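Local atomic coordinates of glycoside Hydrolase (PDB entry 5T3B), a protein that probably hydrolyses glycosidic bonds in polysaccharides, as a member of glycoside hydrolase family 50, which includes beta-agarases. Residues I126-M131 with V436-L441; F161-A166 with P186-P191. All blocks are in the same frame, centred on the assembly; numbering follows the deposited sequence. Where two conformers were deposited one is given.

Contact 1 of 2, residues I126-M131 with V436-L441; sequences IASFRM and VFFKYL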
loop_
_atom_site.group_PDB
_atom_site.type_symbol
_atom_site.label_atom_id
_atom_site.label_comp_id
_atom_site.label_asym_id
_atom_site.label_seq_id
_atom_site.Cartn_x
_atom_site.Cartn_y
_atom_site.Cartn_z
ATOM N N ILE A 126 -8.641 -3.383 0.482
ATOM C CA ILE A 126 -9.352 -2.195 0.928
ATOM C C ILE A 126 -8.744 -1.739 2.256
ATOM O O ILE A 126 -8.556 -2.563 3.160
ATOM C CB ILE A 126 -10.852 -2.481 1.100
ATOM C CG1 ILE A 126 -11.466 -2.888 -0.191
ATOM C CG2 ILE A 126 -11.544 -1.286 1.773
ATOM C CD1 ILE A 126 -11.678 -1.809 -1.116
ATOM N N ALA A 127 -8.393 -0.468 2.355
ATOM C CA ALA A 127 -7.812 0.069 3.574
ATOM C C ALA A 127 -8.887 0.482 4.594
ATOM O O ALA A 127 -10.035 0.818 4.235
ATOM C CB ALA A 127 -6.931 1.281 3.275
ATOM N N SER A 128 -8.508 0.527 5.859
ATOM C CA SER A 128 -9.351 1.114 6.898
ATOM C C SER A 128 -10.690 0.437 7.039
ATOM O O SER A 128 -11.711 1.091 7.163
ATOM C CB SER A 128 -9.499 2.611 6.717
ATOM O OG SER A 128 -8.266 3.223 6.549
ATOM N N PHE A 129 -10.693 -0.880 7.061
ATOM C CA PHE A 129 -11.916 -1.632 7.219
ATOM C C PHE A 129 -12.237 -1.642 8.743
ATOM O O PHE A 129 -11.702 -2.411 9.556
ATOM C CB PHE A 129 -11.770 -3.050 6.707
ATOM C CG PHE A 129 -13.010 -3.870 6.797
ATOM C CD1 PHE A 129 -14.168 -3.521 6.104
ATOM C CD2 PHE A 129 -13.056 -5.009 7.601
ATOM C CE1 PHE A 129 -15.322 -4.271 6.205
ATOM C CE2 PHE A 129 -14.224 -5.729 7.721
ATOM C CZ PHE A 129 -15.353 -5.336 7.025
ATOM N N ARG A 130 -13.163 -0.752 9.098
ATOM C CA ARG A 130 -13.548 -0.464 10.473
ATOM C C ARG A 130 -14.957 0.090 10.439
ATOM O O ARG A 130 -15.451 0.542 9.387
ATOM C CB ARG A 130 -12.573 0.463 11.163
ATOM C CG ARG A 130 -12.439 1.768 10.540
ATOM C CD ARG A 130 -11.306 2.536 11.263
ATOM N NE ARG A 130 -11.860 2.928 12.550
ATOM C CZ ARG A 130 -11.404 3.962 13.248
ATOM N NH1 ARG A 130 -10.352 4.678 12.815
ATOM N NH2 ARG A 130 -12.007 4.293 14.366
ATOM N N MET A 131 -15.635 0.008 11.578
ATOM C CA MET A 131 -17.025 0.488 11.692
ATOM C C MET A 131 -17.075 1.939 12.022
ATOM O O MET A 131 -17.491 2.316 13.091
ATOM C CB MET A 131 -17.802 -0.377 12.709
ATOM C CG MET A 131 -17.957 -1.823 12.195
ATOM S SD MET A 131 -18.488 -2.983 13.493
ATOM C CE MET A 131 -16.962 -3.203 14.367
ATOM N N VAL A 436 -4.024 -1.642 -2.862
ATOM C CA VAL A 436 -5.050 -1.416 -1.870
ATOM C C VAL A 436 -5.670 -0.083 -2.115
ATOM O O VAL A 436 -4.973 0.940 -2.114
ATOM C CB VAL A 436 -4.473 -1.489 -0.428
ATOM C CG1 VAL A 436 -5.565 -1.301 0.612
ATOM C CG2 VAL A 436 -3.684 -2.746 -0.213
ATOM N N PHE A 437 -6.988 -0.085 -2.313
ATOM C CA PHE A 437 -7.732 1.159 -2.467
ATOM C C PHE A 437 -7.950 1.786 -1.096
ATOM O O PHE A 437 -8.333 1.123 -0.142
ATOM C CB PHE A 437 -9.069 0.883 -3.119
ATOM C CG PHE A 437 -9.867 2.155 -3.430
ATOM C CD1 PHE A 437 -10.838 2.618 -2.550
ATOM C CD2 PHE A 437 -9.636 2.878 -4.586
ATOM C CE1 PHE A 437 -11.563 3.757 -2.829
ATOM C CE2 PHE A 437 -10.358 4.021 -4.890
ATOM C CZ PHE A 437 -11.281 4.473 -3.981
ATOM N N PHE A 438 -7.630 3.090 -0.981
ATOM C CA PHE A 438 -7.819 3.829 0.230
ATOM C C PHE A 438 -9.037 4.698 0.040
ATOM O O PHE A 438 -8.980 5.651 -0.736
ATOM C CB PHE A 438 -6.571 4.667 0.540
ATOM C CG PHE A 438 -6.626 5.434 1.821
ATOM C CD1 PHE A 438 -6.162 4.880 2.993
ATOM C CD2 PHE A 438 -7.198 6.688 1.904
ATOM C CE1 PHE A 438 -6.244 5.525 4.207
ATOM C CE2 PHE A 438 -7.244 7.365 3.098
ATOM C CZ PHE A 438 -6.774 6.793 4.238
ATOM N N LYS A 439 -10.207 4.367 0.641
ATOM C CA LYS A 439 -10.420 3.432 1.740
ATOM C C LYS A 439 -11.846 2.944 1.725
ATOM O O LYS A 439 -12.624 3.253 0.841
ATOM C CB LYS A 439 -9.999 4.050 3.080
ATOM C CG LYS A 439 -10.804 5.269 3.465
ATOM C CD LYS A 439 -10.359 5.819 4.837
ATOM C CE LYS A 439 -10.866 7.193 5.171
ATOM N NZ LYS A 439 -12.249 7.158 5.711
ATOM N N TYR A 440 -12.158 2.138 2.757
ATOM C CA TYR A 440 -13.479 1.527 2.864
ATOM C C TYR A 440 -14.621 2.559 2.839
ATOM O O TYR A 440 -15.472 2.479 1.966
ATOM C CB TYR A 440 -13.474 0.692 4.157
ATOM C CG TYR A 440 -14.768 0.046 4.548
ATOM C CD1 TYR A 440 -15.529 -0.711 3.657
ATOM C CD2 TYR A 440 -15.231 0.173 5.847
ATOM C CE1 TYR A 440 -16.714 -1.280 4.044
ATOM C CE2 TYR A 440 -16.428 -0.441 6.264
ATOM C CZ TYR A 440 -17.154 -1.142 5.327
ATOM O OH TYR A 440 -18.358 -1.695 5.735
ATOM N N LEU A 441 -14.617 3.481 3.807
ATOM C CA LEU A 441 -15.676 4.477 3.938
ATOM C C LEU A 441 -15.216 5.880 3.699
ATOM O O LEU A 441 -14.079 6.239 3.979
ATOM C CB LEU A 441 -16.254 4.491 5.392
ATOM C CG LEU A 441 -16.870 3.209 5.838
ATOM C CD1 LEU A 441 -17.194 3.202 7.280
ATOM C CD2 LEU A 441 -18.070 2.848 5.073
HETATM O O HOH W 1 -12.989 3.480 6.439
#

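Contact 2 of 2, residues F161-A166 with P186-P191; sequences FHSVCA and PLTQAP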
loop_
_atom_site.group_PDB
_atom_site.type_symbol
_atom_site.label_atom_id
_atom_site.label_comp_id
_atom_site.label_asym_id
_atom_site.label_seq_id
_atom_site.Cartn_x
_atom_site.Cartn_y
_atom_site.Cartn_z
ATOM N N PHE A 161 -12.257 -7.798 -4.529
ATOM C CA PHE A 161 -11.377 -7.457 -3.411
ATOM C C PHE A 161 -11.420 -8.606 -2.412
ATOM O O PHE A 161 -12.493 -9.074 -2.057
ATOM C CB PHE A 161 -11.836 -6.165 -2.714
ATOM C CG PHE A 161 -11.622 -4.902 -3.490
ATOM C CD1 PHE A 161 -10.348 -4.324 -3.612
ATOM C CD2 PHE A 161 -12.668 -4.249 -4.105
ATOM C CE1 PHE A 161 -10.179 -3.136 -4.288
ATOM C CE2 PHE A 161 -12.507 -3.055 -4.739
ATOM C CZ PHE A 161 -11.246 -2.493 -4.855
ATOM N N HIS A 162 -10.243 -8.909 -1.848
ATOM C CA HIS A 162 -10.105 -10.082 -0.957
ATOM C C HIS A 162 -9.382 -9.862 0.322
ATOM O O HIS A 162 -9.321 -10.745 1.158
ATOM C CB HIS A 162 -9.502 -11.252 -1.727
ATOM C CG HIS A 162 -10.323 -11.678 -2.919
ATOM N ND1 HIS A 162 -11.369 -12.566 -2.808
ATOM C CD2 HIS A 162 -10.326 -11.269 -4.214
ATOM C CE1 HIS A 162 -11.917 -12.716 -3.995
ATOM N NE2 HIS A 162 -11.341 -11.910 -4.857
ATOM N N SER A 163 -8.792 -8.667 0.472
ATOM C CA SER A 163 -8.014 -8.352 1.640
ATOM C C SER A 163 -8.391 -6.998 2.236
ATOM O O SER A 163 -8.885 -6.119 1.468
ATOM C CB SER A 163 -6.536 -8.323 1.330
ATOM O OG SER A 163 -6.059 -9.533 0.773
ATOM N N VAL A 164 -8.129 -6.868 3.531
ATOM C CA VAL A 164 -8.242 -5.577 4.175
ATOM C C VAL A 164 -6.872 -5.258 4.739
ATOM O O VAL A 164 -6.253 -6.101 5.415
ATOM C CB VAL A 164 -9.365 -5.545 5.223
ATOM C CG1 VAL A 164 -10.690 -5.610 4.503
ATOM C CG2 VAL A 164 -9.236 -6.613 6.268
ATOM N N CYS A 165 -6.369 -4.064 4.489
ATOM C CA CYS A 165 -4.980 -3.720 4.748
ATOM C C CYS A 165 -4.893 -2.382 5.405
ATOM O O CYS A 165 -5.162 -1.369 4.752
ATOM C CB CYS A 165 -4.157 -3.751 3.459
ATOM S SG CYS A 165 -4.223 -5.279 2.476
ATOM N N ALA A 166 -4.442 -2.398 6.656
ATOM C CA ALA A 166 -4.103 -1.267 7.484
ATOM C C ALA A 166 -5.247 -0.548 8.118
ATOM O O ALA A 166 -6.361 -0.477 7.563
ATOM C CB ALA A 166 -3.173 -0.281 6.772
ATOM N N PRO A 186 -12.194 -16.562 3.974
ATOM C CA PRO A 186 -11.571 -15.515 4.766
ATOM C C PRO A 186 -11.616 -14.161 4.072
ATOM O O PRO A 186 -11.719 -14.040 2.860
ATOM C CB PRO A 186 -10.090 -15.939 4.868
ATOM C CG PRO A 186 -9.889 -16.722 3.641
ATOM C CD PRO A 186 -11.195 -17.431 3.357
ATOM N N LEU A 187 -11.473 -13.138 4.896
ATOM C CA LEU A 187 -11.157 -11.802 4.442
ATOM C C LEU A 187 -9.728 -11.559 4.972
ATOM O O LEU A 187 -9.537 -11.315 6.163
ATOM C CB LEU A 187 -12.160 -10.825 5.049
ATOM C CG LEU A 187 -11.989 -9.380 4.637
ATOM C CD1 LEU A 187 -11.933 -9.224 3.159
ATOM C CD2 LEU A 187 -13.084 -8.528 5.240
ATOM N N THR A 188 -8.747 -11.760 4.090
ATOM C CA THR A 188 -7.390 -11.787 4.597
ATOM C C THR A 188 -6.985 -10.385 5.087
ATOM O O THR A 188 -7.420 -9.386 4.534
ATOM C CB THR A 188 -6.417 -12.360 3.586
ATOM O OG1 THR A 188 -6.528 -11.735 2.332
ATOM C CG2 THR A 188 -6.685 -13.814 3.378
ATOM N N GLN A 189 -6.164 -10.365 6.128
ATOM C CA GLN A 189 -5.858 -9.077 6.779
ATOM C C GLN A 189 -4.382 -8.790 6.812
ATOM O O GLN A 189 -3.549 -9.700 6.957
ATOM C CB GLN A 189 -6.525 -8.934 8.133
ATOM C CG GLN A 189 -6.042 -9.867 9.138
ATOM C CD GLN A 189 -6.704 -9.775 10.552
ATOM O OE1 GLN A 189 -7.325 -8.724 11.001
ATOM N NE2 GLN A 189 -6.570 -10.789 11.243
ATOM N N ALA A 190 -4.069 -7.509 6.746
ATOM C CA ALA A 190 -2.700 -7.041 6.884
ATOM C C ALA A 190 -2.684 -5.873 7.884
ATOM O O ALA A 190 -2.987 -4.721 7.495
ATOM C CB ALA A 190 -2.115 -6.599 5.585
ATOM N N PRO A 191 -2.481 -6.142 9.174
ATOM C CA PRO A 191 -2.517 -5.089 10.180
ATOM C C PRO A 191 -1.384 -4.142 10.061
ATOM O O PRO A 191 -0.295 -4.480 9.572
ATOM C CB PRO A 191 -2.444 -5.818 11.517
ATOM C CG PRO A 191 -1.673 -7.056 11.138
ATOM C CD PRO A 191 -2.207 -7.453 9.780
HETATM O O HOH W 2 -9.734 -13.672 0.987
HETATM O O HOH W 3 -12.103 -13.527 -0.360
HETATM O O HOH W 4 -6.302 -4.860 7.994
#

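Contact 1 of 2, residues I126-M131 with V436-L441
Ile126 and Phe437 form a parallel bridge, and two backbone bonds carry the pairing onward: Ala127 N to Phe437 O (3.0 Å, 164° at the hydrogen) and Tyr440 N to Ala127 O (2.9 Å). Between these bonds the chain of 436-441 turns through a cis peptide joining Phe438 to Lys439. The tight part centres on Tyr440. Its chi1 of 175° swings the ring away from the backbone N and toward Phe129, which meets it edge to face, planes at 65° and centroids 4.8 Å apart; Phe129 CD1 stands over the ring centre. Leu441 CD2 lies against the opposite face, 3.8 Å above the plane near the rim. Arg130 O lies at an edge, in the ring plane and 3.4 Å from Tyr440 CE2. At the root of the side chain, Ile126 CG2 packs on Tyr440 CB at 3.6 Å, while the hydroxyl is hydrogen-bonded to NE1 of Trp148. Lys439 NZ hydrogen-bonds to Leu441 O (2.7 Å) and makes a salt bridge with Asp443.

The other side is looser. Phe438 is partly exposed, touching Ala127 CB obliquely with CD1, and a bound ethanediol lies nearby. Arg130 turns its CB away from 436-441, and a water bridges Ser128 O to Leu441 N. Backbone bonds and the Lys439 bond thus brace the turn, Trp148 satisfies the buried hydroxyl, and Phe129 and Leu441 probably restrict the ring's rotation.

Contact 2 of 2, residues F161-A166 with P186-P191
Strands 163-165 and 188-190 run parallel, their axes 15° apart and 4.7 Å at closest approach, with Ser163, Val164 and Cys165 in register with Thr188, Gln189 and Ala190. The ladder alternates as parallel pairing requires: Val164 N donates to Thr188 O (2.8 Å, 162° at the hydrogen), Ala190 N to Val164 O (2.9 Å), and Ala166 N to Ala190 O. At its start the Thr188 N to His162 O bond is longer, 3.2 Å.

On the face with Ser163 and Cys165, Ser163 OG and Thr188 OG1 share a hydrogen bond of 2.7 Å. Thr188 OG1 sits between its backbone N and carbonyl carbon (chi1 51°), which turns it across to the serine; Tyr121 OH is a second partner of Ser163 OG. Further along, Cys165 SG rests on Ala190 CB at 4.0 Å. On the face with Val164 and Gln189, Val164 CG1 meets Leu187 CD2 at 3.8 Å, the two side chains crossing at about a right angle, and Phe156 of helix 145-158 packs beside Val164. Two waters, one near His162 O and one near its ND1, probably link His162 to Pro186 O. With helix 169-182 linking them, the two strands make a beta-alpha-beta unit, consistent with the (beta/alpha)8 barrel of this enzyme family.

Contacts 1 and 2 lie side by side, centres about 10 Å apart, on the same side of the chain's centre. Strand 120-126 is the element between them: it pairs in parallel with strand 432-437 on one flank and with strand 163-165 on the other, and strand 188-190 follows beyond. Direct joins are Ile126 N to Ser163 O and Ser128 N to Ala166 O, both probable hydrogen bonds of 2.9 Å. In sequence, both segments of contact 2 fall between 126-131 and 436-441. Contact 2 therefore links near neighbours along the chain, whereas contact 1 brings together strands some 300 residues apart, consistent with closure of a barrel wall between its first and last strands.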